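PDB 5GY3: glucanase from Klebsiella pneumoniae, which probably cleaves internal beta-1,4-glucosidic linkages of cellulose and related beta-glucans, as a family 8 glycoside hydrolase endoglucanase. Local coordinates for residues G129-L134 and W170-T175; N143-L148 and W195-A200; L181-W186 and G202-A207; S189-D194 and A236-W241; W210-S215 and N255-E260. One frame throughout, in Å; residues are numbered along the deposited sequence.

Interaction 1 (G129-L134 and W170-T175); sequences GRQVML and WRTLQT
Leu173 and Gln131 meet where strand 130-133, one arm of the two-stranded antiparallel hairpin 124-133, lies across helix 167-183 of the (alpha/alpha)6 barrel fold of family 8 glycoside hydrolases. The segment axes cross at 90° and pass 7.5 Å apart, a separation spanned by side chains and one bridging water. Leu173 buries more surface here than any other residue, and its two methyl groups divide the work. CD1 packs against the strand backbone, 3.6 Å from Gln131 O, and also touches Gln131 CB, while CD2 turns to the thioether end of Met133.

Gln131 starts toward the helix, and its CG rests 3.8 Å from Thr172 CG2. A bend at chi2 (-61°) then carries CD off, and the amide NE2 finds its partner in Thr126 on the other hairpin strand. The carbonyl of Gln131 is tied to the helix through a water, which donates to Gln131 O at 2.7 Å and to Leu173 O at 2.9 Å, spanning two acceptors that could not bond directly.

Met133 reaches out with CG anti to the backbone N (chi1 177°), crossing Leu173 at about a right angle. Its side chain also comes about 7 Å from that of Asp87, the predicted nucleophile. The terminal methyl CE sits 3.9 Å from Leu173 CD2 and, at the edge of the indole, 4.0 Å from Trp170 CZ3.

Interaction 2 (N143-L148 and W195-A200); sequences NDHLNL and WVALRA
His145 and Arg199 face each other as a non-hydrogen-bonded pair of two antiparallel strands, with Asn147 and Ala197 forming a second such pair on the same face. Between and beyond them, Leu146 with Leu198 and Leu148 with Val196 are hydrogen-bonded pairs, each closed by two reciprocal backbone bonds, such as Leu146 N to Leu198 O at 2.8 Å. The bond from Leu198 N to Leu146 O is nearly straight, at 172°. At the outer end, Ala200 N makes only a weak bond to Asp144 O. CA-H...O contacts accompany these bonds, among them His145 CA to Leu198 O at 3.2 Å.

A CH-pi contact dominates the face that carries His145. The arginine chain runs beside the imidazole, pointing the same way, and its CG lies over one ring face toward the rim, 3.4 Å from His145 NE2. A chi1 of -163° sets this CG anti to the backbone N, over the ring, while the guanidinium forms a salt bridge with Asp201. The ring is also held by its own neighbour: His145 ND1 donates to Asp144 OD1 at 2.8 Å, from above the carboxylate plane.

Apolar packing takes over on the opposite face, where Leu148 CD1 touches Leu198 CD2 at 3.8 Å. Leu146 and Leu198 both reach Phe127 of the neighbouring hairpin. Strand 204-206 flanks strand 196-199 on its other side, making this contact one of the two strand pairings of a three-stranded antiparallel sheet, with 196-199 as its central strand.

Interaction 3 (L181-W186 and G202-A207); sequences LGQMGW and GKMLPA
Trp186 and Met204 carry most of a surface contact in which the chain leaving helix 167-183 packs against strand 204-206, through side-chain packing, some of it against the strand backbone, and one bridging water. The indole of Trp186 is covered on one face by Pro206, whose CD stands over the centre of the five-membered ring at 12° from its normal and 3.6 Å from Trp186 CD2, a CH-pi contact over the face; the two side chains reach toward each other. The carbonyl carbon of Leu205 lies above the same face, nearer the rim. Met204 CB instead meets the ring edge in plane, 3.9 Å from Trp186 CZ2.

Strand 204-206 is an outer strand of the three-stranded antiparallel sheet, and Met204 also touches Val196 and Leu198 of the central strand, so its side chain lies between the sheet and the chain leaving the helix, touching both. A bend at chi3 (-76°) turns its methyl CE to within 3.5 Å of Gln183 CB. The sulfur SD is met by two atoms of Met184, CG and CE, each at 3.7 Å, the two methionine chains crossing at about a right angle.

Farther out, one water donates to both Gln183 OE1 and Gly202 O, at 2.8 Å each, joining Gln183 to the loop before strand 204-206.

Interaction 4 (S189-D194 and A236-W241); sequences SHLPSD and APWKAW
A water molecule provides the shortest polar link, donating to Ser189 O at 2.6 Å and to Pro237 O at 2.7 Å, and so tying the loop 189-194 to the first turn of helix 236-243. Pro237 O also accepts the helical bond from Trp241 N, giving this carbonyl two donors.

Leu191 does the main apolar work, wedged between two tryptophans spaced three residues apart on the helix. Its CD2 sits over the centre of the six-membered ring of Trp238, 14° off the normal and 3.6 Å from Trp238 CD2. CD1 covers a face of the Trp241 indole closer to the rim, 3.8 Å from Trp241 CG, an atom that chi1 (-176°) sets anti to the backbone N. The branched end of one leucine thus makes a CH-pi contact with each ring. Ser189 CB lies 3.6 Å from Trp241 CD1. Pro192 extends the packing, its CD reaching Trp238 CZ2 at 3.6 Å.

Beyond this loop-on-helix packing, Trp238 continues onto helix 220-228 through Ile221, Pro222 and Leu225 and onto helix 268-278 through Thr277, while both tryptophans touch Met214 of strand 213-214.

Interaction 5 (W210-S215 and N255-E260); sequences WPPRMS and NVSTNE
Arg213 and Asn255 form an antiparallel non-hydrogen-bonded pair, their CA atoms 4.1 Å apart, and beside it Val256 N donates to Pro212 O at 3.0 Å, nearly along the C=O axis. Pro212 is itself the centre of an inverse gamma turn, closed by Arg213 N bonding to Pro211 O, and the carbonyl of this central Pro212 faces the second segment.

Asn255 supplies most of the polar side-chain contacts. Its CG stands anti to the backbone N (chi1 -178°), and the amide beyond lies against the proline ring, with ND2 3.6 Å from Pro212 CG. OD1 is gripped by two backbone donors of its own segment: Ser257 N comes in the carbonyl plane and Thr258 N from above it, both at 2.9 Å. These bonds fix the amide's orientation and leave ND2 to donate to a water at 2.9 Å. The same water accepts from Arg213 NE at 3.1 Å, in the plane of the guanidinium, linking the paired side chains indirectly. Arg213 additionally makes a cation-pi contact with Trp253.

On the buried side Val256 CG1 packs 4.1 Å from Met214 CB, and Val256 also reaches Leu191 and Pro206. A short two-stranded antiparallel pairing, 213-214 with 254-255, thus runs into the loop 255-260; the double acceptance by Asn255 OD1 is that of an Asx turn and Asx motif, followed by an ST turn at Thr258.

Chemistry follows the elements joined more than burial: interactions 1, 3 and 4 pack side chains with one bridging water each, although 3 lies at the surface and 1 and 4 are buried, while interactions 2 and 5, partly buried, pair backbones. Helix 167-183 serves both interactions 1 and 3, while interactions 2 and 3 share a sheet through the adjoining strands 196-199 and 204-206. Val132 meets Leu146 where interactions 1 and 2 touch. Trp186 N probably bonds to Leu191 O, joining interactions 3 and 4, and Asp194 similarly connects interaction 4 to Arg213 and Ser215 of interaction 5. Stacked Trp195 and Trp210 link interactions 2 and 5.

Interaction 1 (G129-L134 and W170-T175)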
# COMPACT_ATOMS: atom_id res chain seq x y z
N GLY A 129 19.26 -1.83 14.58
CA GLY A 129 19.00 -3.10 15.24
C GLY A 129 17.82 -3.89 14.74
O GLY A 129 17.40 -4.84 15.41
N ARG A 130 17.26 -3.54 13.58
CA ARG A 130 16.08 -4.21 13.05
C ARG A 130 16.22 -4.39 11.54
O ARG A 130 17.04 -3.74 10.89
CB ARG A 130 14.81 -3.42 13.37
CG ARG A 130 14.50 -3.45 14.85
CD ARG A 130 13.10 -3.04 15.14
NE ARG A 130 12.86 -2.92 16.58
CZ ARG A 130 12.43 -3.91 17.35
NH1 ARG A 130 12.19 -5.12 16.84
NH2 ARG A 130 12.22 -3.69 18.65
N GLN A 131 15.40 -5.30 11.00
CA GLN A 131 15.23 -5.43 9.56
C GLN A 131 14.15 -4.45 9.13
O GLN A 131 13.08 -4.42 9.73
CB GLN A 131 14.81 -6.85 9.17
CG GLN A 131 15.84 -7.92 9.55
CD GLN A 131 17.17 -7.69 8.87
OE1 GLN A 131 17.33 -7.99 7.68
NE2 GLN A 131 18.14 -7.15 9.61
N VAL A 132 14.45 -3.65 8.10
CA VAL A 132 13.52 -2.62 7.62
C VAL A 132 13.49 -2.67 6.09
O VAL A 132 14.51 -2.89 5.44
CB VAL A 132 13.91 -1.21 8.11
CG1 VAL A 132 14.16 -1.20 9.61
CG2 VAL A 132 15.14 -0.71 7.44
N MET A 133 12.30 -2.46 5.53
CA MET A 133 12.12 -2.36 4.09
C MET A 133 12.17 -0.89 3.66
O MET A 133 11.37 -0.07 4.14
CB MET A 133 10.79 -2.97 3.66
CG MET A 133 10.53 -2.84 2.17
SD MET A 133 8.97 -3.58 1.63
CE MET A 133 9.36 -5.33 1.81
N LEU A 134 13.12 -0.57 2.80
CA LEU A 134 13.24 0.77 2.23
C LEU A 134 12.07 1.05 1.28
O LEU A 134 11.52 0.12 0.67
CB LEU A 134 14.55 0.89 1.46
CG LEU A 134 15.85 0.71 2.25
CD1 LEU A 134 17.02 0.55 1.31
CD2 LEU A 134 16.06 1.89 3.15
N TRP A 170 10.71 -13.20 6.46
CA TRP A 170 9.49 -12.40 6.37
C TRP A 170 8.85 -12.22 7.73
O TRP A 170 8.29 -11.16 8.04
CB TRP A 170 8.50 -13.03 5.38
CG TRP A 170 8.87 -12.77 3.95
CD1 TRP A 170 9.32 -13.69 3.03
CD2 TRP A 170 8.88 -11.51 3.28
NE1 TRP A 170 9.59 -13.07 1.83
CE2 TRP A 170 9.32 -11.73 1.96
CE3 TRP A 170 8.54 -10.20 3.68
CZ2 TRP A 170 9.44 -10.69 1.03
CZ3 TRP A 170 8.65 -9.17 2.74
CH2 TRP A 170 9.11 -9.43 1.44
N ARG A 171 8.91 -13.26 8.57
CA ARG A 171 8.37 -13.14 9.92
C ARG A 171 9.16 -12.12 10.74
O ARG A 171 8.57 -11.32 11.48
CB ARG A 171 8.38 -14.50 10.61
CG ARG A 171 7.23 -15.38 10.20
CD ARG A 171 6.95 -16.42 11.28
NE ARG A 171 5.89 -17.33 10.89
CZ ARG A 171 5.59 -18.44 11.56
NH1 ARG A 171 6.27 -18.77 12.65
NH2 ARG A 171 4.61 -19.22 11.13
N THR A 172 10.49 -12.12 10.60
CA THR A 172 11.29 -11.11 11.29
C THR A 172 10.96 -9.71 10.80
O THR A 172 10.86 -8.77 11.59
CB THR A 172 12.78 -11.42 11.09
OG1 THR A 172 13.11 -12.59 11.85
CG2 THR A 172 13.65 -10.23 11.55
N LEU A 173 10.80 -9.55 9.48
CA LEU A 173 10.44 -8.23 8.95
C LEU A 173 9.10 -7.77 9.51
O LEU A 173 8.94 -6.61 9.89
CB LEU A 173 10.40 -8.27 7.41
CG LEU A 173 10.37 -6.89 6.73
CD1 LEU A 173 11.74 -6.19 6.84
CD2 LEU A 173 9.90 -6.97 5.28
N GLN A 174 8.14 -8.69 9.59
CA GLN A 174 6.85 -8.33 10.17
C GLN A 174 6.98 -7.96 11.64
O GLN A 174 6.42 -6.95 12.09
CB GLN A 174 5.85 -9.47 9.99
CG GLN A 174 4.59 -9.24 10.78
CD GLN A 174 3.37 -9.77 10.09
OE1 GLN A 174 2.29 -9.18 10.18
NE2 GLN A 174 3.53 -10.90 9.39
N THR A 175 7.74 -8.75 12.42
CA THR A 175 7.97 -8.43 13.82
C THR A 175 8.61 -7.06 13.98
O THR A 175 8.19 -6.25 14.82
CB THR A 175 8.86 -9.50 14.45
OG1 THR A 175 8.14 -10.74 14.52
CG2 THR A 175 9.30 -9.07 15.84
O HOH W 1 10.38 -4.15 9.30

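Interaction 2 (N143-L148 and W195-A200)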
# COMPACT_ATOMS: atom_id res chain seq x y z
N ASN A 143 22.87 8.54 5.20
CA ASN A 143 23.92 7.78 5.87
C ASN A 143 23.46 7.27 7.24
O ASN A 143 23.28 6.06 7.43
CB ASN A 143 25.18 8.63 5.98
CG ASN A 143 25.61 9.20 4.64
OD1 ASN A 143 25.66 8.47 3.63
ND2 ASN A 143 25.90 10.50 4.60
N ASP A 144 23.24 8.17 8.19
CA ASP A 144 22.79 7.77 9.51
C ASP A 144 21.28 7.85 9.68
O ASP A 144 20.80 7.68 10.80
CB ASP A 144 23.51 8.60 10.59
CG ASP A 144 23.12 10.07 10.56
OD1 ASP A 144 22.65 10.55 9.52
OD2 ASP A 144 23.31 10.74 11.59
N HIS A 145 20.54 8.09 8.60
CA HIS A 145 19.08 8.07 8.62
C HIS A 145 18.58 7.26 7.43
O HIS A 145 19.18 7.28 6.36
CB HIS A 145 18.47 9.47 8.52
CG HIS A 145 18.71 10.33 9.71
ND1 HIS A 145 19.91 10.98 9.93
CD2 HIS A 145 17.91 10.65 10.76
CE1 HIS A 145 19.83 11.67 11.05
NE2 HIS A 145 18.63 11.48 11.57
N LEU A 146 17.45 6.59 7.62
CA LEU A 146 16.65 6.08 6.52
C LEU A 146 15.33 6.84 6.47
O LEU A 146 14.71 7.09 7.51
CB LEU A 146 16.36 4.59 6.68
CG LEU A 146 17.53 3.64 6.86
CD1 LEU A 146 17.02 2.21 6.97
CD2 LEU A 146 18.50 3.81 5.71
N ASN A 147 14.92 7.21 5.27
CA ASN A 147 13.59 7.76 5.06
C ASN A 147 12.65 6.61 4.74
O ASN A 147 12.75 5.99 3.68
CB ASN A 147 13.61 8.80 3.94
CG ASN A 147 14.13 10.14 4.43
OD1 ASN A 147 14.11 10.42 5.63
ND2 ASN A 147 14.61 10.98 3.51
N LEU A 148 11.75 6.32 5.67
CA LEU A 148 10.84 5.19 5.55
C LEU A 148 9.42 5.69 5.32
O LEU A 148 9.08 6.83 5.62
CB LEU A 148 10.89 4.33 6.82
CG LEU A 148 12.26 3.83 7.25
CD1 LEU A 148 12.12 3.04 8.55
CD2 LEU A 148 12.85 2.96 6.15
N TRP A 195 5.81 9.99 5.78
CA TRP A 195 7.23 9.66 5.71
C TRP A 195 7.87 9.88 7.06
O TRP A 195 7.63 10.90 7.72
CB TRP A 195 7.94 10.51 4.63
CG TRP A 195 7.37 10.29 3.28
CD1 TRP A 195 6.33 10.97 2.70
CD2 TRP A 195 7.82 9.34 2.31
NE1 TRP A 195 6.10 10.48 1.44
CE2 TRP A 195 7.00 9.48 1.18
CE3 TRP A 195 8.83 8.37 2.30
CZ2 TRP A 195 7.15 8.68 0.04
CZ3 TRP A 195 8.99 7.59 1.17
CH2 TRP A 195 8.15 7.75 0.06
N VAL A 196 8.71 8.94 7.47
CA VAL A 196 9.33 8.93 8.79
C VAL A 196 10.83 8.73 8.62
O VAL A 196 11.26 7.79 7.95
CB VAL A 196 8.74 7.82 9.68
CG1 VAL A 196 9.53 7.70 11.01
CG2 VAL A 196 7.27 8.09 9.93
N ALA A 197 11.63 9.59 9.25
CA ALA A 197 13.07 9.42 9.26
C ALA A 197 13.49 8.59 10.47
O ALA A 197 13.18 8.95 11.62
CB ALA A 197 13.77 10.78 9.29
N LEU A 198 14.19 7.50 10.21
CA LEU A 198 14.70 6.62 11.26
C LEU A 198 16.21 6.84 11.37
O LEU A 198 16.94 6.58 10.41
CB LEU A 198 14.40 5.15 10.93
CG LEU A 198 15.09 4.09 11.80
CD1 LEU A 198 14.63 4.19 13.25
CD2 LEU A 198 14.83 2.69 11.23
N ARG A 199 16.66 7.33 12.52
CA ARG A 199 18.09 7.50 12.76
C ARG A 199 18.69 6.18 13.23
O ARG A 199 17.99 5.29 13.73
CB ARG A 199 18.32 8.61 13.79
CG ARG A 199 19.74 9.16 13.82
CD ARG A 199 19.82 10.44 14.67
NE ARG A 199 19.65 10.16 16.10
CZ ARG A 199 19.70 11.09 17.05
NH1 ARG A 199 19.89 12.37 16.72
NH2 ARG A 199 19.55 10.75 18.33
N ALA A 200 20.01 6.04 13.06
CA ALA A 200 20.66 4.76 13.29
C ALA A 200 20.63 4.32 14.75
O ALA A 200 20.90 3.14 15.03
CB ALA A 200 22.11 4.79 12.78

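Interaction 3 (L181-W186 and G202-A207)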
# COMPACT_ATOMS: atom_id res chain seq x y z
N LEU A 181 6.61 0.57 13.94
CA LEU A 181 5.36 1.34 13.88
C LEU A 181 4.84 1.65 15.28
O LEU A 181 4.33 2.76 15.52
CB LEU A 181 4.32 0.57 13.05
CG LEU A 181 2.91 1.17 12.90
CD1 LEU A 181 2.98 2.57 12.29
CD2 LEU A 181 2.01 0.25 12.07
N GLY A 182 4.98 0.70 16.21
CA GLY A 182 4.54 0.93 17.58
C GLY A 182 5.29 2.06 18.26
O GLY A 182 4.76 2.72 19.16
N GLN A 183 6.52 2.32 17.82
CA GLN A 183 7.32 3.40 18.36
C GLN A 183 7.08 4.73 17.67
O GLN A 183 7.54 5.75 18.17
CB GLN A 183 8.81 3.04 18.30
CG GLN A 183 9.15 1.80 19.12
CD GLN A 183 10.51 1.22 18.77
OE1 GLN A 183 11.33 1.89 18.14
NE2 GLN A 183 10.76 -0.03 19.17
N MET A 184 6.36 4.74 16.54
CA MET A 184 6.10 5.98 15.83
C MET A 184 4.91 6.71 16.44
O MET A 184 4.08 6.11 17.14
CB MET A 184 5.85 5.71 14.35
CG MET A 184 7.00 5.02 13.62
SD MET A 184 6.50 4.66 11.92
CE MET A 184 7.95 3.79 11.32
N GLY A 185 4.81 8.00 16.14
CA GLY A 185 3.63 8.77 16.52
C GLY A 185 4.02 10.09 17.14
O GLY A 185 4.91 10.12 17.99
N TRP A 186 3.39 11.18 16.71
CA TRP A 186 3.81 12.52 17.10
C TRP A 186 2.58 13.38 17.39
O TRP A 186 1.48 13.10 16.92
CB TRP A 186 4.70 13.16 16.02
CG TRP A 186 5.95 12.36 15.92
CD1 TRP A 186 7.05 12.47 16.72
CD2 TRP A 186 6.20 11.25 15.04
NE1 TRP A 186 7.98 11.51 16.38
CE2 TRP A 186 7.48 10.75 15.36
CE3 TRP A 186 5.46 10.63 14.02
CZ2 TRP A 186 8.05 9.66 14.68
CZ3 TRP A 186 6.03 9.54 13.35
CH2 TRP A 186 7.32 9.08 13.69
N GLY A 202 17.80 4.50 16.43
CA GLY A 202 16.41 4.18 16.64
C GLY A 202 15.50 5.38 16.76
O GLY A 202 14.28 5.20 16.78
N LYS A 203 16.04 6.59 16.86
CA LYS A 203 15.19 7.77 17.02
C LYS A 203 14.43 8.04 15.73
O LYS A 203 15.03 8.05 14.65
CB LYS A 203 16.04 9.00 17.38
CG LYS A 203 15.22 10.28 17.55
CD LYS A 203 16.12 11.51 17.68
CE LYS A 203 15.31 12.78 17.85
NZ LYS A 203 16.19 13.98 17.86
N MET A 204 13.12 8.27 15.83
CA MET A 204 12.30 8.58 14.67
C MET A 204 11.63 9.94 14.79
O MET A 204 11.29 10.40 15.89
CB MET A 204 11.23 7.49 14.46
CG MET A 204 11.83 6.21 13.97
SD MET A 204 10.65 4.88 13.68
CE MET A 204 10.30 4.38 15.38
N LEU A 205 11.43 10.58 13.65
CA LEU A 205 10.68 11.82 13.52
C LEU A 205 10.04 11.82 12.15
O LEU A 205 10.48 11.09 11.26
CB LEU A 205 11.59 13.05 13.65
CG LEU A 205 12.21 13.25 15.03
CD1 LEU A 205 13.37 14.14 14.88
CD2 LEU A 205 11.21 13.86 16.00
N PRO A 206 9.00 12.63 11.94
CA PRO A 206 8.54 12.87 10.57
C PRO A 206 9.70 13.33 9.70
O PRO A 206 10.54 14.13 10.13
CB PRO A 206 7.47 13.96 10.73
CG PRO A 206 6.99 13.80 12.16
CD PRO A 206 8.23 13.40 12.94
N ALA A 207 9.78 12.79 8.48
CA ALA A 207 10.93 13.07 7.64
C ALA A 207 10.96 14.54 7.24
O ALA A 207 9.92 15.18 7.05
CB ALA A 207 10.90 12.18 6.39
O HOH W 2 13.88 2.49 17.27

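Interaction 4 (S189-D194 and A236-W241)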
# COMPACT_ATOMS: atom_id res chain seq x y z
N SER A 189 -2.19 13.57 18.41
CA SER A 189 -2.86 12.41 17.83
C SER A 189 -2.04 11.12 17.98
O SER A 189 -2.60 10.04 17.81
CB SER A 189 -3.15 12.64 16.35
OG SER A 189 -1.93 12.63 15.61
N HIS A 190 -0.75 11.23 18.28
CA HIS A 190 0.15 10.08 18.39
C HIS A 190 0.11 9.22 17.13
O HIS A 190 0.21 8.00 17.18
CB HIS A 190 -0.16 9.23 19.63
CG HIS A 190 -0.21 10.02 20.89
ND1 HIS A 190 0.93 10.54 21.48
CD2 HIS A 190 -1.24 10.39 21.68
CE1 HIS A 190 0.59 11.19 22.58
NE2 HIS A 190 -0.72 11.12 22.72
N LEU A 191 -0.03 9.88 15.98
CA LEU A 191 -0.10 9.16 14.72
C LEU A 191 1.19 9.33 13.93
O LEU A 191 1.90 10.32 14.08
CB LEU A 191 -1.29 9.66 13.88
CG LEU A 191 -2.68 9.27 14.39
CD1 LEU A 191 -3.72 9.97 13.55
CD2 LEU A 191 -2.88 7.74 14.32
N PRO A 192 1.51 8.38 13.06
CA PRO A 192 2.66 8.55 12.16
C PRO A 192 2.31 9.39 10.94
O PRO A 192 1.16 9.48 10.50
CB PRO A 192 2.99 7.11 11.75
CG PRO A 192 1.63 6.46 11.69
CD PRO A 192 0.81 7.10 12.81
N SER A 193 3.34 10.02 10.38
CA SER A 193 3.22 10.77 9.13
C SER A 193 3.41 9.85 7.92
O SER A 193 3.73 8.66 8.05
CB SER A 193 4.24 11.91 9.11
OG SER A 193 5.53 11.43 9.43
N ASP A 194 3.18 10.41 6.73
CA ASP A 194 3.42 9.67 5.49
C ASP A 194 4.85 9.14 5.43
O ASP A 194 5.09 8.00 5.03
CB ASP A 194 3.16 10.56 4.27
CG ASP A 194 1.69 10.94 4.09
OD1 ASP A 194 0.79 10.19 4.51
OD2 ASP A 194 1.45 12.02 3.48
N ALA A 236 -4.78 1.11 18.03
CA ALA A 236 -5.30 1.97 19.10
C ALA A 236 -5.24 3.46 18.79
O ALA A 236 -6.25 4.16 19.00
CB ALA A 236 -4.58 1.65 20.41
N PRO A 237 -4.11 4.04 18.33
CA PRO A 237 -4.14 5.49 18.06
C PRO A 237 -5.05 5.86 16.91
O PRO A 237 -5.60 6.97 16.90
CB PRO A 237 -2.67 5.82 17.75
CG PRO A 237 -2.07 4.53 17.29
CD PRO A 237 -2.77 3.47 18.11
N TRP A 238 -5.23 4.96 15.95
CA TRP A 238 -6.11 5.24 14.81
C TRP A 238 -7.56 5.30 15.26
O TRP A 238 -8.30 6.23 14.90
CB TRP A 238 -5.92 4.16 13.75
CG TRP A 238 -4.52 4.12 13.25
CD1 TRP A 238 -3.50 3.31 13.68
CD2 TRP A 238 -3.96 4.97 12.25
NE1 TRP A 238 -2.35 3.59 12.98
CE2 TRP A 238 -2.60 4.61 12.10
CE3 TRP A 238 -4.48 5.99 11.46
CZ2 TRP A 238 -1.76 5.25 11.19
CZ3 TRP A 238 -3.66 6.61 10.54
CH2 TRP A 238 -2.30 6.24 10.42
N LYS A 239 -7.99 4.32 16.05
CA LYS A 239 -9.34 4.32 16.57
C LYS A 239 -9.59 5.53 17.46
O LYS A 239 -10.63 6.19 17.35
CB LYS A 239 -9.60 3.02 17.33
CG LYS A 239 -9.60 1.77 16.45
CD LYS A 239 -9.77 0.50 17.29
CE LYS A 239 -10.13 -0.69 16.41
NZ LYS A 239 -10.11 -1.98 17.16
N ALA A 240 -8.62 5.85 18.32
CA ALA A 240 -8.79 6.98 19.24
C ALA A 240 -8.94 8.30 18.48
O ALA A 240 -9.79 9.13 18.82
CB ALA A 240 -7.61 7.07 20.21
N TRP A 241 -8.12 8.50 17.45
CA TRP A 241 -8.19 9.75 16.71
C TRP A 241 -9.50 9.85 15.93
O TRP A 241 -10.18 10.88 15.98
CB TRP A 241 -6.99 9.88 15.77
CG TRP A 241 -6.97 11.20 15.06
CD1 TRP A 241 -6.69 12.42 15.61
CD2 TRP A 241 -7.25 11.44 13.67
NE1 TRP A 241 -6.77 13.40 14.65
CE2 TRP A 241 -7.12 12.83 13.45
CE3 TRP A 241 -7.60 10.62 12.60
CZ2 TRP A 241 -7.32 13.42 12.19
CZ3 TRP A 241 -7.80 11.20 11.34
CH2 TRP A 241 -7.67 12.59 11.16
O HOH W 3 -4.87 8.95 18.61

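Interaction 5 (W210-S215 and N255-E260)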
# COMPACT_ATOMS: atom_id res chain seq x y z
N TRP A 210 9.22 16.09 3.47
CA TRP A 210 7.81 16.05 3.10
C TRP A 210 6.99 16.78 4.16
O TRP A 210 7.43 16.91 5.31
CB TRP A 210 7.29 14.61 2.99
CG TRP A 210 7.87 13.77 1.89
CD1 TRP A 210 7.33 13.56 0.65
CD2 TRP A 210 9.05 12.98 1.96
NE1 TRP A 210 8.14 12.70 -0.07
CE2 TRP A 210 9.20 12.33 0.71
CE3 TRP A 210 10.02 12.76 2.94
CZ2 TRP A 210 10.26 11.46 0.44
CZ3 TRP A 210 11.08 11.91 2.66
CH2 TRP A 210 11.19 11.28 1.42
N PRO A 211 5.79 17.23 3.81
CA PRO A 211 4.87 17.73 4.83
C PRO A 211 4.62 16.66 5.88
O PRO A 211 4.29 15.52 5.54
CB PRO A 211 3.59 18.05 4.04
CG PRO A 211 4.08 18.31 2.64
CD PRO A 211 5.21 17.32 2.46
N PRO A 212 4.78 16.98 7.13
CA PRO A 212 4.70 15.96 8.18
C PRO A 212 3.25 15.64 8.54
O PRO A 212 2.81 15.83 9.67
CB PRO A 212 5.46 16.63 9.34
CG PRO A 212 5.12 18.09 9.17
CD PRO A 212 5.07 18.32 7.67
N ARG A 213 2.50 15.19 7.54
CA ARG A 213 1.08 14.88 7.69
C ARG A 213 0.88 13.37 7.68
O ARG A 213 1.54 12.66 6.93
CB ARG A 213 0.27 15.49 6.55
CG ARG A 213 0.30 17.00 6.50
CD ARG A 213 -0.32 17.49 5.20
NE ARG A 213 -0.32 18.95 5.16
CZ ARG A 213 -0.86 19.65 4.17
NH1 ARG A 213 -1.44 19.01 3.16
NH2 ARG A 213 -0.83 20.97 4.20
N MET A 214 -0.03 12.91 8.54
CA MET A 214 -0.83 11.72 8.30
C MET A 214 -1.81 12.07 7.19
O MET A 214 -2.79 12.78 7.43
CB MET A 214 -1.58 11.30 9.57
CG MET A 214 -2.03 9.83 9.56
SD MET A 214 -3.26 9.47 8.33
CE MET A 214 -4.57 10.57 8.88
N SER A 215 -1.55 11.59 5.97
CA SER A 215 -2.46 11.91 4.87
C SER A 215 -2.63 10.72 3.93
O SER A 215 -2.98 9.63 4.38
CB SER A 215 -1.97 13.16 4.11
OG SER A 215 -0.73 12.95 3.47
N ASN A 255 -1.50 17.29 10.46
CA ASN A 255 -0.07 17.53 10.64
C ASN A 255 0.31 17.03 12.03
O ASN A 255 -0.14 17.60 13.04
CB ASN A 255 0.23 19.02 10.46
CG ASN A 255 1.72 19.34 10.58
OD1 ASN A 255 2.41 18.88 11.49
ND2 ASN A 255 2.20 20.15 9.65
N VAL A 256 1.10 15.96 12.11
CA VAL A 256 1.33 15.34 13.41
C VAL A 256 2.36 16.10 14.23
O VAL A 256 2.50 15.84 15.43
CB VAL A 256 1.75 13.86 13.28
CG1 VAL A 256 0.64 13.05 12.57
CG2 VAL A 256 3.07 13.73 12.55
N SER A 257 3.06 17.06 13.62
CA SER A 257 4.02 17.89 14.34
C SER A 257 3.36 19.11 14.97
O SER A 257 3.71 19.49 16.09
CB SER A 257 5.15 18.33 13.41
OG SER A 257 6.03 17.25 13.19
N THR A 258 2.42 19.74 14.26
CA THR A 258 1.77 20.95 14.74
C THR A 258 0.34 20.72 15.22
O THR A 258 -0.23 21.63 15.83
CB THR A 258 1.73 22.01 13.64
OG1 THR A 258 0.82 21.60 12.61
CG2 THR A 258 3.12 22.22 13.05
N ASN A 259 -0.25 19.57 14.91
CA ASN A 259 -1.64 19.20 15.21
C ASN A 259 -2.66 19.93 14.35
O ASN A 259 -3.86 19.75 14.55
CB ASN A 259 -1.95 19.38 16.70
CG ASN A 259 -1.01 18.58 17.57
OD1 ASN A 259 -0.81 17.38 17.35
ND2 ASN A 259 -0.37 19.24 18.54
N GLU A 260 -2.21 20.75 13.40
CA GLU A 260 -3.14 21.32 12.43
C GLU A 260 -3.84 20.22 11.65
O GLU A 260 -3.21 19.24 11.25
CB GLU A 260 -2.39 22.25 11.47
CG GLU A 260 -3.29 22.87 10.40
CD GLU A 260 -2.52 23.58 9.30
OE1 GLU A 260 -1.28 23.43 9.22
OE2 GLU A 260 -3.16 24.29 8.49
O HOH W 4 0.73 21.01 7.29